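Local coordinates for conserved exported protein (Bacteroides fragilis, PDB 3CLW), which is an exported protein of unconfirmed function, probably a glycoside hydrolase that cleaves O-glycosidic bonds, at residues E437-A442 with V491-V496. Sequence-based numbering, arbitrary orientation.
Sequences EVVTVA and VATIVV
The carboxylate of E437 lies with one face against V495, whose CG1 sits almost squarely over it, 3.6 Å from E437 CD. Extended beyond CG, the glutamate passes obliquely across this methyl at the end of the paired strands, a partly exposed place that suits a charged residue. The other flat groups are peptides, hydrogen-bonded across two antiparallel strands. T440 and I494 form a hydrogen-bonded pair, T440 N to I494 O and I494 N to T440 O both 2.8 Å; I494 N lies in the plane of the T440 carbonyl, while T440 N is tilted 19° from that of I494. A442 and A492 repeat the pattern. At the E437 end the ladder slackens: V496 N reaches V438 O at 2.8 Å, but the return bond from V438 N is weak, 3.4 Å to V496 O. Between these rungs, V439 with V495 and V441 with T493 are non-hydrogen-bonded pairs.

V439, V441, T493 and V495 share the face covered by helix 391-400 and F402. V441 CG1, anti to its backbone N (chi1 -178°), meets V491 CG1 at 3.7 Å, while V439 CG1 touches T493 CG2. Branched residues suit extended strands and fill this layer; T493 keeps its OG1 satisfied by the carbonyl of N398. On the opposite face, small A442 and A492 accompany T440 and I494, with I10 and I429 nearby. There T440 OG1, which also bonds S431 OG, holds a water 2.7 Å away that donates to I494 O.

Strands 427-433 and 461-467 bond the outer edges, making this pair interior to a β-sheet beside the TIM barrel, as in family 30 glycosidases: methyl groups make up most of both faces, while the buried threonine hydroxyls and the paired amides keep polar partners.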
loop_
_atom_site.group_PDB
_atom_site.type_symbol
_atom_site.label_atom_id
_atom_site.label_comp_id
_atom_site.label_asym_id
_atom_site.label_seq_id
_atom_site.Cartn_x
_atom_site.Cartn_y
_atom_site.Cartn_z
ATOM N N GLU A 437 -3.041 6.561 -23.821
ATOM C CA GLU A 437 -4.088 5.613 -23.446
ATOM C C GLU A 437 -5.032 6.326 -22.505
ATOM O O GLU A 437 -4.579 7.126 -21.681
ATOM C CB GLU A 437 -3.491 4.433 -22.648
ATOM C CG GLU A 437 -3.316 3.151 -23.453
ATOM C CD GLU A 437 -2.675 1.985 -22.671
ATOM O OE1 GLU A 437 -2.002 1.158 -23.319
ATOM O OE2 GLU A 437 -2.861 1.856 -21.434
ATOM N N VAL A 438 -6.323 6.015 -22.590
ATOM C CA VAL A 438 -7.251 6.380 -21.535
ATOM C C VAL A 438 -7.771 5.079 -20.911
ATOM O O VAL A 438 -8.292 4.205 -21.614
ATOM C CB VAL A 438 -8.380 7.332 -22.022
ATOM C CG1 VAL A 438 -9.355 7.695 -20.882
ATOM C CG2 VAL A 438 -7.780 8.604 -22.580
ATOM N N VAL A 439 -7.588 4.975 -19.584
ATOM C CA VAL A 439 -7.893 3.793 -18.795
ATOM C C VAL A 439 -9.075 4.087 -17.883
ATOM O O VAL A 439 -9.048 5.024 -17.098
ATOM C CB VAL A 439 -6.655 3.373 -17.918
ATOM C CG1 VAL A 439 -7.007 2.235 -16.937
ATOM C CG2 VAL A 439 -5.435 3.024 -18.795
ATOM N N THR A 440 -10.119 3.292 -17.995
ATOM C CA THR A 440 -11.301 3.466 -17.176
ATOM C C THR A 440 -11.583 2.176 -16.382
ATOM O O THR A 440 -11.518 1.071 -16.920
ATOM C CB THR A 440 -12.487 3.883 -18.069
ATOM O OG1 THR A 440 -12.131 5.093 -18.760
ATOM C CG2 THR A 440 -13.711 4.130 -17.266
ATOM N N VAL A 441 -11.848 2.317 -15.095
ATOM C CA VAL A 441 -12.091 1.148 -14.265
ATOM C C VAL A 441 -13.447 1.313 -13.625
ATOM O O VAL A 441 -13.680 2.280 -12.899
ATOM C CB VAL A 441 -10.988 0.941 -13.178
ATOM C CG1 VAL A 441 -11.245 -0.316 -12.370
ATOM C CG2 VAL A 441 -9.603 0.881 -13.799
ATOM N N ALA A 442 -14.332 0.371 -13.921
ATOM C CA ALA A 442 -15.712 0.402 -13.499
ATOM C C ALA A 442 -16.003 -0.734 -12.557
ATOM O O ALA A 442 -15.755 -1.899 -12.874
ATOM C CB ALA A 442 -16.636 0.329 -14.710
ATOM N N VAL A 491 -15.499 -6.139 -11.728
ATOM C CA VAL A 491 -14.672 -4.985 -12.042
ATOM C C VAL A 491 -14.206 -5.073 -13.490
ATOM O O VAL A 491 -13.694 -6.099 -13.915
ATOM C CB VAL A 491 -13.448 -4.880 -11.114
ATOM C CG1 VAL A 491 -12.808 -3.512 -11.266
ATOM C CG2 VAL A 491 -13.855 -5.113 -9.682
ATOM N N ALA A 492 -14.410 -4.014 -14.259
ATOM C CA ALA A 492 -13.950 -3.976 -15.667
ATOM C C ALA A 492 -12.948 -2.870 -15.841
ATOM O O ALA A 492 -13.145 -1.775 -15.321
ATOM C CB ALA A 492 -15.112 -3.748 -16.625
ATOM N N THR A 493 -11.860 -3.165 -16.538
ATOM C CA THR A 493 -10.995 -2.119 -17.041
ATOM C C THR A 493 -11.186 -1.998 -18.544
ATOM O O THR A 493 -11.163 -3.015 -19.255
ATOM C CB THR A 493 -9.554 -2.381 -16.712
ATOM O OG1 THR A 493 -9.476 -2.530 -15.298
ATOM C CG2 THR A 493 -8.672 -1.190 -17.144
ATOM N N ILE A 494 -11.387 -0.744 -18.986
ATOM C CA ILE A 494 -11.570 -0.398 -20.383
ATOM C C ILE A 494 -10.438 0.513 -20.833
ATOM O O ILE A 494 -10.257 1.626 -20.301
ATOM C CB ILE A 494 -12.967 0.260 -20.633
ATOM C CG1 ILE A 494 -14.115 -0.668 -20.167
ATOM C CG2 ILE A 494 -13.133 0.631 -22.105
ATOM C CD1 ILE A 494 -14.754 -0.272 -18.839
ATOM N N VAL A 495 -9.672 0.036 -21.813
ATOM C CA VAL A 495 -8.488 0.753 -22.297
ATOM C C VAL A 495 -8.703 1.288 -23.706
ATOM O O VAL A 495 -8.958 0.514 -24.628
ATOM C CB VAL A 495 -7.220 -0.155 -22.309
ATOM C CG1 VAL A 495 -6.010 0.642 -22.736
ATOM C CG2 VAL A 495 -6.991 -0.790 -20.948
ATOM N N VAL A 496 -8.543 2.598 -23.884
ATOM C CA VAL A 496 -8.837 3.246 -25.176
ATOM C C VAL A 496 -7.591 3.650 -25.987
ATOM O O VAL A 496 -6.686 4.286 -25.439
ATOM C CB VAL A 496 -9.795 4.432 -24.986
ATOM C CG1 VAL A 496 -9.983 5.202 -26.296
ATOM C CG2 VAL A 496 -11.140 3.920 -24.444
HETATM O O HOH W 1 -11.252 4.243 -21.118
#